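Local coordinates for protein Xaa-Pro Dipeptidase (Alteromonas macleodii, PDB 2QS8) that probably cleaves dipeptides or the carboxy-terminal residue of short peptides as a metal-dependent TIM-barrel amidohydrolase, and holds methionine in its active site, at residues Val70-Glu75 against Gln97-Thr102; Glu217-Val222 against Ile246-Asp251; Gly14-Gly19 against Gly373-Gly378. All coordinates share one frame; numbering follows the deposited sequence.

Interaction 1 (Val70-Glu75 against Gln97-Thr102); sequences VHFGQE and QHAYVT. With MG (magnesium ion), chain C.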
loop_
_atom_site.group_PDB
_atom_site.type_symbol
_atom_site.label_atom_id
_atom_site.label_comp_id
_atom_site.label_asym_id
_atom_site.label_seq_id
_atom_site.Cartn_x
_atom_site.Cartn_y
_atom_site.Cartn_z
ATOM N N VAL A 70 20.473 14.118 21.980
ATOM C CA VAL A 70 21.281 15.168 21.369
ATOM C C VAL A 70 21.130 15.147 19.850
ATOM O O VAL A 70 20.748 14.127 19.274
ATOM C CB VAL A 70 22.791 15.020 21.722
ATOM C CG1 VAL A 70 22.986 15.105 23.241
ATOM C CG2 VAL A 70 23.333 13.713 21.176
ATOM N N HIS A 71 21.420 16.281 19.217
ATOM C CA HIS A 71 21.324 16.400 17.765
ATOM C C HIS A 71 22.589 17.033 17.182
ATOM O O HIS A 71 22.550 18.156 16.669
ATOM C CB HIS A 71 20.113 17.259 17.370
ATOM C CG HIS A 71 18.797 16.696 17.797
ATOM N ND1 HIS A 71 18.264 15.547 17.251
ATOM C CD2 HIS A 71 17.896 17.131 18.713
ATOM C CE1 HIS A 71 17.092 15.303 17.808
ATOM N NE2 HIS A 71 16.845 16.247 18.698
ATOM N N PHE A 72 23.709 16.327 17.261
ATOM C CA PHE A 72 24.945 16.864 16.710
ATOM C C PHE A 72 24.678 17.188 15.244
ATOM O O PHE A 72 24.023 16.411 14.544
ATOM C CB PHE A 72 26.086 15.843 16.782
ATOM C CG PHE A 72 26.472 15.426 18.185
ATOM C CD1 PHE A 72 26.355 16.304 19.260
ATOM C CD2 PHE A 72 27.021 14.172 18.411
ATOM C CE1 PHE A 72 26.785 15.932 20.538
ATOM C CE2 PHE A 72 27.457 13.789 19.681
ATOM C CZ PHE A 72 27.339 14.671 20.745
ATOM N N GLY A 73 25.174 18.332 14.782
ATOM C CA GLY A 73 24.973 18.714 13.398
ATOM C C GLY A 73 24.050 19.903 13.235
ATOM O O GLY A 73 23.909 20.445 12.143
ATOM N N GLN A 74 23.408 20.307 14.325
ATOM C CA GLN A 74 22.516 21.453 14.280
ATOM C C GLN A 74 22.490 22.188 15.613
ATOM O O GLN A 74 22.825 21.618 16.655
ATOM C CB GLN A 74 21.102 21.004 13.901
ATOM C CG GLN A 74 20.369 20.251 14.989
ATOM C CD GLN A 74 19.176 19.471 14.460
ATOM O OE1 GLN A 74 19.330 18.412 13.851
ATOM N NE2 GLN A 74 17.977 19.998 14.685
ATOM N N GLU A 75 22.127 23.464 15.547
ATOM C CA GLU A 75 21.982 24.349 16.708
ATOM C C GLU A 75 20.960 25.381 16.274
ATOM O O GLU A 75 21.216 26.158 15.354
ATOM C CB GLU A 75 23.288 25.050 17.059
ATOM C CG GLU A 75 24.369 24.114 17.547
ATOM C CD GLU A 75 25.493 24.841 18.257
ATOM O OE1 GLU A 75 25.969 25.860 17.711
ATOM O OE2 GLU A 75 25.896 24.381 19.349
ATOM N N GLN A 97 32.461 18.990 15.483
ATOM C CA GLN A 97 32.726 19.957 16.560
ATOM C C GLN A 97 31.721 19.844 17.711
ATOM O O GLN A 97 32.089 19.928 18.876
ATOM C CB GLN A 97 32.711 21.393 16.017
ATOM C CG GLN A 97 33.666 21.592 14.853
ATOM C CD GLN A 97 35.075 21.102 15.175
ATOM O OE1 GLN A 97 35.761 21.675 16.025
ATOM N NE2 GLN A 97 35.506 20.031 14.503
ATOM N N HIS A 98 30.454 19.657 17.366
ATOM C CA HIS A 98 29.416 19.530 18.366
ATOM C C HIS A 98 29.704 18.331 19.261
ATOM O O HIS A 98 29.547 18.406 20.478
ATOM C CB HIS A 98 28.055 19.357 17.697
ATOM C CG HIS A 98 27.606 20.560 16.927
ATOM N ND1 HIS A 98 26.587 20.503 15.996
ATOM C CD2 HIS A 98 27.997 21.849 16.982
ATOM C CE1 HIS A 98 26.374 21.715 15.514
ATOM N NE2 HIS A 98 27.213 22.552 16.092
ATOM N N ALA A 99 30.130 17.233 18.652
ATOM C CA ALA A 99 30.415 16.019 19.396
ATOM C C ALA A 99 31.627 16.197 20.288
ATOM O O ALA A 99 31.625 15.783 21.440
ATOM C CB ALA A 99 30.650 14.861 18.437
ATOM N N TYR A 100 32.668 16.814 19.749
ATOM C CA TYR A 100 33.874 17.014 20.519
ATOM C C TYR A 100 33.673 17.896 21.761
ATOM O O TYR A 100 34.160 17.553 22.844
ATOM C CB TYR A 100 34.980 17.600 19.647
ATOM C CG TYR A 100 36.278 17.680 20.387
ATOM C CD1 TYR A 100 36.921 16.521 20.825
ATOM C CD2 TYR A 100 36.830 18.914 20.731
ATOM C CE1 TYR A 100 38.081 16.588 21.594
ATOM C CE2 TYR A 100 37.990 18.994 21.502
ATOM C CZ TYR A 100 38.607 17.829 21.929
ATOM O OH TYR A 100 39.750 17.904 22.689
ATOM N N VAL A 101 32.968 19.017 21.622
ATOM C CA VAL A 101 32.756 19.880 22.775
ATOM C C VAL A 101 31.878 19.206 23.830
ATOM O O VAL A 101 32.008 19.479 25.023
ATOM C CB VAL A 101 32.108 21.245 22.384
ATOM C CG1 VAL A 101 32.972 21.962 21.355
ATOM C CG2 VAL A 101 30.697 21.031 21.857
ATOM N N THR A 102 30.986 18.327 23.384
ATOM C CA THR A 102 30.094 17.624 24.293
ATOM C C THR A 102 30.896 16.583 25.061
ATOM O O THR A 102 30.699 16.375 26.258
ATOM C CB THR A 102 28.954 16.929 23.520
ATOM O OG1 THR A 102 28.152 17.912 22.846
ATOM C CG2 THR A 102 28.072 16.139 24.475
HETATM MG MG MG C . 14.918 16.574 19.645
#
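H98 carries most of the polar side of this contact. Its CG lies anti to the carbonyl carbon (chi1 -66°), which brings the edge of the ring, ND1 foremost, to the turn at 71-74, and ND1 accepts the backbone N-H of G73. The bond from G73 N to H98 ND1 is 2.9 Å long, fairly straight at 158°, and the donor lies in the ring plane. An accepting ND1 implies that the proton sits on NE2 if the ring is neutral. E75 crosses that end obliquely, its CG 3.6 Å from H98 NE2, while its OE2 accepts a hydrogen bond from the backbone N of H334, whose ring stacks on H98. G73 suits the third position of the type II turn from H71 to Q74, where positive phi (111°) would press a side chain against the preceding carbonyl.

A99 is small enough to let the ring of F72 lie directly on the helix backbone: A99 CA stands 3.6 Å from the ring centroid in a CH-pi contact, with A99 CB over the same face. V70 CG2 lies across the opposite face, toward the rim. An alanine in place of F72 would remove this ring and would probably loosen the packing of the turn on the helix.

T102 meets the ring tip to tip, its OG1 3.3 Å from F72 CE1. That hydroxyl is turned back to donate to H98 O at 2.8 Å, so a polar group is satisfied within the helix beside an aromatic ring.

H71, pointing away from the helix, binds magnesium through NE2 at 2.2 Å; with H69 it forms the HxH pair of the amidohydrolase barrel, at the end of its first strand. Helix 88-104 thus packs against the metal-bearing loop after strand 69-70, with V110 of strand 107-112 also touching F72.

Interaction 2 (Glu217-Val222 against Ile246-Asp251); sequences EVDAVV and IKAGVD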
loop_
_atom_site.group_PDB
_atom_site.type_symbol
_atom_site.label_atom_id
_atom_site.label_comp_id
_atom_site.label_asym_id
_atom_site.label_seq_id
_atom_site.Cartn_x
_atom_site.Cartn_y
_atom_site.Cartn_z
ATOM N N GLU A 217 -0.199 1.989 14.072
ATOM C CA GLU A 217 1.077 2.437 13.544
ATOM C C GLU A 217 2.205 2.396 14.585
ATOM O O GLU A 217 3.307 1.949 14.279
ATOM C CB GLU A 217 0.953 3.852 12.951
ATOM C CG GLU A 217 -0.002 3.956 11.758
ATOM C CD GLU A 217 -0.217 5.390 11.276
ATOM O OE1 GLU A 217 -0.257 6.324 12.100
ATOM O OE2 GLU A 217 -0.372 5.581 10.056
ATOM N N VAL A 218 1.948 2.847 15.808
ATOM C CA VAL A 218 3.006 2.816 16.808
ATOM C C VAL A 218 3.257 1.389 17.286
ATOM O O VAL A 218 4.381 1.048 17.648
ATOM C CB VAL A 218 2.723 3.782 18.010
ATOM C CG1 VAL A 218 1.428 3.421 18.716
ATOM C CG2 VAL A 218 3.886 3.735 18.978
ATOM N N ASP A 219 2.231 0.542 17.271
ATOM C CA ASP A 219 2.433 -0.857 17.657
ATOM C C ASP A 219 3.410 -1.448 16.628
ATOM O O ASP A 219 4.331 -2.187 16.979
ATOM C CB ASP A 219 1.119 -1.666 17.618
ATOM C CG ASP A 219 0.203 -1.378 18.808
ATOM O OD1 ASP A 219 0.691 -0.848 19.822
ATOM O OD2 ASP A 219 -1.005 -1.692 18.736
ATOM N N ALA A 220 3.196 -1.100 15.357
ATOM C CA ALA A 220 4.041 -1.582 14.270
ATOM C C ALA A 220 5.491 -1.140 14.453
ATOM O O ALA A 220 6.404 -1.858 14.071
ATOM C CB ALA A 220 3.510 -1.095 12.923
ATOM N N VAL A 221 5.689 0.041 15.041
ATOM C CA VAL A 221 7.029 0.558 15.289
ATOM C C VAL A 221 7.742 -0.351 16.288
ATOM O O VAL A 221 8.879 -0.767 16.065
ATOM C CB VAL A 221 6.995 1.997 15.890
ATOM C CG1 VAL A 221 8.390 2.428 16.297
ATOM C CG2 VAL A 221 6.409 2.977 14.892
ATOM N N VAL A 222 7.063 -0.656 17.385
ATOM C CA VAL A 222 7.635 -1.507 18.418
ATOM C C VAL A 222 7.901 -2.922 17.909
ATOM O O VAL A 222 9.011 -3.434 18.037
ATOM C CB VAL A 222 6.707 -1.579 19.655
ATOM C CG1 VAL A 222 7.266 -2.564 20.672
ATOM C CG2 VAL A 222 6.565 -0.191 20.284
ATOM N N ILE A 246 3.334 4.533 25.056
ATOM C CA ILE A 246 3.658 3.870 26.311
ATOM C C ILE A 246 3.023 2.488 26.310
ATOM O O ILE A 246 3.672 1.500 26.636
ATOM C CB ILE A 246 3.136 4.676 27.511
ATOM C CG1 ILE A 246 3.802 6.050 27.523
ATOM C CG2 ILE A 246 3.434 3.941 28.815
ATOM C CD1 ILE A 246 3.169 7.039 28.468
ATOM N N LYS A 247 1.753 2.423 25.932
ATOM C CA LYS A 247 1.054 1.146 25.883
ATOM C C LYS A 247 1.640 0.218 24.823
ATOM O O LYS A 247 1.549 -0.999 24.946
ATOM C CB LYS A 247 -0.436 1.362 25.607
ATOM C CG LYS A 247 -1.210 1.885 26.812
ATOM C CD LYS A 247 -2.721 1.920 26.580
ATOM C CE LYS A 247 -3.143 3.047 25.665
ATOM N NZ LYS A 247 -4.629 3.098 25.569
ATOM N N ALA A 248 2.239 0.791 23.778
ATOM C CA ALA A 248 2.814 -0.029 22.711
ATOM C C ALA A 248 4.107 -0.695 23.170
ATOM O O ALA A 248 4.523 -1.711 22.608
ATOM C CB ALA A 248 3.067 0.814 21.456
ATOM N N GLY A 249 4.745 -0.108 24.180
ATOM C CA GLY A 249 5.969 -0.683 24.710
ATOM C C GLY A 249 7.277 -0.008 24.340
ATOM O O GLY A 249 8.323 -0.655 24.353
ATOM N N VAL A 250 7.237 1.281 24.020
ATOM C CA VAL A 250 8.459 1.979 23.654
ATOM C C VAL A 250 9.373 2.077 24.883
ATOM O O VAL A 250 8.916 1.925 26.012
ATOM C CB VAL A 250 8.161 3.384 23.071
ATOM C CG1 VAL A 250 7.259 3.251 21.865
ATOM C CG2 VAL A 250 7.506 4.269 24.113
ATOM N N ASP A 251 10.664 2.315 24.651
ATOM C CA ASP A 251 11.648 2.401 25.722
ATOM C C ASP A 251 11.687 3.732 26.463
ATOM O O ASP A 251 11.946 3.771 27.668
ATOM C CB ASP A 251 13.034 2.078 25.163
ATOM C CG ASP A 251 13.109 0.676 24.603
ATOM O OD1 ASP A 251 13.276 -0.274 25.396
ATOM O OD2 ASP A 251 12.972 0.519 23.369
#
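V222 lays its two methyl groups over the last turn of helix 239-248. CG2, anti to the carbonyl carbon, comes within 3.4 Å of A248 O and 3.8 Å of A248 CB, and CG1 touches the same carbonyl oxygen. CG2 also reaches V250 CG1 at 3.9 Å, so one branched side chain spans the end of the helix and the loop that follows.

One turn earlier, V218 adds a second point of contact. Its CG2, anti to the backbone N, approaches A248 CB at 3.9 Å, while CG1 takes the crowded position between N and the carbonyl carbon (chi1 60°). A248 therefore fits between the two valines, and its single methyl lets the backbones come close: A248 CA is 5.1 Å from D219 CA. D219 flanks the methyl on another side with OD1, 3.3 Å from A248 CB; that oxygen is hydrogen-bonded to Q215 NE2.

G249 ends the helix in a Schellman motif with phi of 104°, a conformation that suits glycine because a side chain would jam against the preceding carbonyl. After the turn V250 packs on V232 and V234 of strand 231-236. Helices 215-227 and 239-248 follow each other on the outside of the parallel strands 192-196, 231-236 and 252-253, as in the repeating beta-alpha units of a TIM barrel.

The contact between the segments rests on methyl groups and van der Waals fit, without polar bonds between them. The fit therefore depends on shape rather than on directional bonds, and the small alanine probably allows the close spacing of the two helices.

Interaction 3 (Gly14-Gly19 against Gly373-Gly378); sequences GKLIDG and GSIESG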
loop_
_atom_site.group_PDB
_atom_site.type_symbol
_atom_site.label_atom_id
_atom_site.label_comp_id
_atom_site.label_asym_id
_atom_site.label_seq_id
_atom_site.Cartn_x
_atom_site.Cartn_y
_atom_site.Cartn_z
ATOM N N GLY A 14 40.429 11.916 44.905
ATOM C CA GLY A 14 40.144 12.589 46.157
ATOM C C GLY A 14 38.788 12.135 46.634
ATOM O O GLY A 14 38.638 11.647 47.757
ATOM N N LYS A 15 37.800 12.291 45.763
ATOM C CA LYS A 15 36.439 11.872 46.052
ATOM C C LYS A 15 35.936 11.026 44.885
ATOM O O LYS A 15 36.422 11.153 43.756
ATOM C CB LYS A 15 35.539 13.087 46.277
ATOM C CG LYS A 15 35.904 13.870 47.528
ATOM C CD LYS A 15 34.782 14.791 47.946
ATOM C CE LYS A 15 35.061 15.423 49.302
ATOM N NZ LYS A 15 33.876 16.198 49.776
ATOM N N LEU A 16 34.977 10.150 45.157
ATOM C CA LEU A 16 34.462 9.280 44.114
ATOM C C LEU A 16 32.965 9.014 44.170
ATOM O O LEU A 16 32.451 8.508 45.169
ATOM C CB LEU A 16 35.193 7.937 44.143
ATOM C CG LEU A 16 34.630 6.835 43.230
ATOM C CD1 LEU A 16 34.943 7.170 41.780
ATOM C CD2 LEU A 16 35.242 5.482 43.590
ATOM N N ILE A 17 32.277 9.379 43.088
ATOM C CA ILE A 17 30.854 9.116 42.938
ATOM C C ILE A 17 30.908 7.976 41.917
ATOM O O ILE A 17 31.238 8.196 40.751
ATOM C CB ILE A 17 30.104 10.335 42.361
ATOM C CG1 ILE A 17 30.254 11.528 43.312
ATOM C CG2 ILE A 17 28.628 10.005 42.170
ATOM C CD1 ILE A 17 29.586 12.792 42.822
ATOM N N ASP A 18 30.611 6.759 42.357
ATOM C CA ASP A 18 30.708 5.609 41.470
ATOM C C ASP A 18 29.509 5.268 40.588
ATOM O O ASP A 18 29.635 4.447 39.684
ATOM C CB ASP A 18 31.146 4.361 42.259
ATOM C CG ASP A 18 30.059 3.808 43.174
ATOM O OD1 ASP A 18 28.920 4.313 43.169
ATOM O OD2 ASP A 18 30.353 2.840 43.906
ATOM N N GLY A 19 28.359 5.882 40.845
ATOM C CA GLY A 19 27.194 5.604 40.030
ATOM C C GLY A 19 26.172 4.683 40.659
ATOM O O GLY A 19 25.003 4.719 40.284
ATOM N N GLY A 373 28.429 2.996 32.862
ATOM C CA GLY A 373 27.464 3.551 33.793
ATOM C C GLY A 373 27.902 3.672 35.237
ATOM O O GLY A 373 27.239 4.345 36.026
ATOM N N SER A 374 29.007 3.031 35.592
ATOM C CA SER A 374 29.504 3.090 36.965
ATOM C C SER A 374 30.981 2.737 37.038
ATOM O O SER A 374 31.518 2.051 36.165
ATOM C CB SER A 374 28.720 2.132 37.867
ATOM O OG SER A 374 28.959 0.784 37.502
ATOM N N ILE A 375 31.643 3.220 38.080
ATOM C CA ILE A 375 33.054 2.922 38.257
ATOM C C ILE A 375 33.114 1.690 39.150
ATOM O O ILE A 375 33.075 1.778 40.378
ATOM C CB ILE A 375 33.786 4.116 38.860
ATOM C CG1 ILE A 375 33.622 5.315 37.911
ATOM C CG2 ILE A 375 35.253 3.776 39.065
ATOM C CD1 ILE A 375 34.266 6.599 38.370
ATOM N N GLU A 376 33.175 0.538 38.493
ATOM C CA GLU A 376 33.188 -0.759 39.144
ATOM C C GLU A 376 34.151 -1.660 38.391
ATOM O O GLU A 376 34.313 -1.530 37.175
ATOM C CB GLU A 376 31.780 -1.361 39.092
ATOM C CG GLU A 376 31.200 -1.773 40.438
ATOM C CD GLU A 376 29.670 -1.830 40.432
ATOM O OE1 GLU A 376 29.088 -2.249 41.455
ATOM O OE2 GLU A 376 29.049 -1.447 39.415
ATOM N N SER A 377 34.785 -2.575 39.115
ATOM C CA SER A 377 35.735 -3.499 38.512
ATOM C C SER A 377 35.082 -4.311 37.396
ATOM O O SER A 377 33.992 -4.860 37.570
ATOM C CB SER A 377 36.291 -4.451 39.579
ATOM O OG SER A 377 36.899 -3.735 40.643
ATOM N N GLY A 378 35.761 -4.387 36.255
ATOM C CA GLY A 378 35.234 -5.130 35.130
ATOM C C GLY A 378 34.635 -4.253 34.041
ATOM O O GLY A 378 34.756 -4.565 32.859
HETATM O O HOH W 1 32.674 1.748 43.271
#
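The backbone of D18 and I375 makes the direct link: I375 N donates to D18 O at 2.8 Å, in the carbonyl plane and on a lone pair. S374 CA and CB also lie close to this oxygen, CA at 3.0 Å from D18 O. A water ties the pair a second time, donating to D18 OD2 at 2.6 Å and to I375 O at 2.9 Å. On the apolar side the side chains of L16 and I375 cross obliquely, and their CD1 atoms meet at 3.5 Å. Both are apolar and long enough for their delta methyls to meet in this buried spot.

G19 must be glycine for two reasons: its phi of 103° is unfavourable for other residues, and a CB would clash with G373 O.

In the next shell, D18 OD1 accepts from the backbone N-H groups of K20 and S21, which holds the carboxylate while OD2 takes the water. S374 OG donates to E376 OE2 at 2.9 Å from above the carboxylate plane, and itself pairs with K379 NZ; E376 OE2 also forms a salt bridge with K20. The K20 ammonium is likely to offset the charge of E376.

Farther out, I375 packs on V61 and P63 of strand 60-67 and, with L16, on I30 of strand 28-33. Strands 9-16, 28-33, 60-67 and 383-386 belong to one mixed sheet, so the contact holds the loop before strand 383-386 against strands from the start of the chain.

Interaction 3 brings together segments more than 350 residues apart in sequence, and interactions 1 and 2 follow one after the other within the span it encloses. Interactions 1 and 2 lie on opposite sides of the chain's centre, their centres 29 Å apart; the first joins a loop to helix 88-104 near the first barrel strand, the second helices 215-227 and 239-248, which cover strands 192-196, 231-236 and 252-253. Interaction 3, 26 Å from the centre of interaction 1 and 34 Å from that of interaction 2, lies by the mixed sheet that includes strand 60-67, leading to H69 and H71. Two contacts of shorter span thus join neighbouring barrel elements, while the third ties the chain's beginning to its late part.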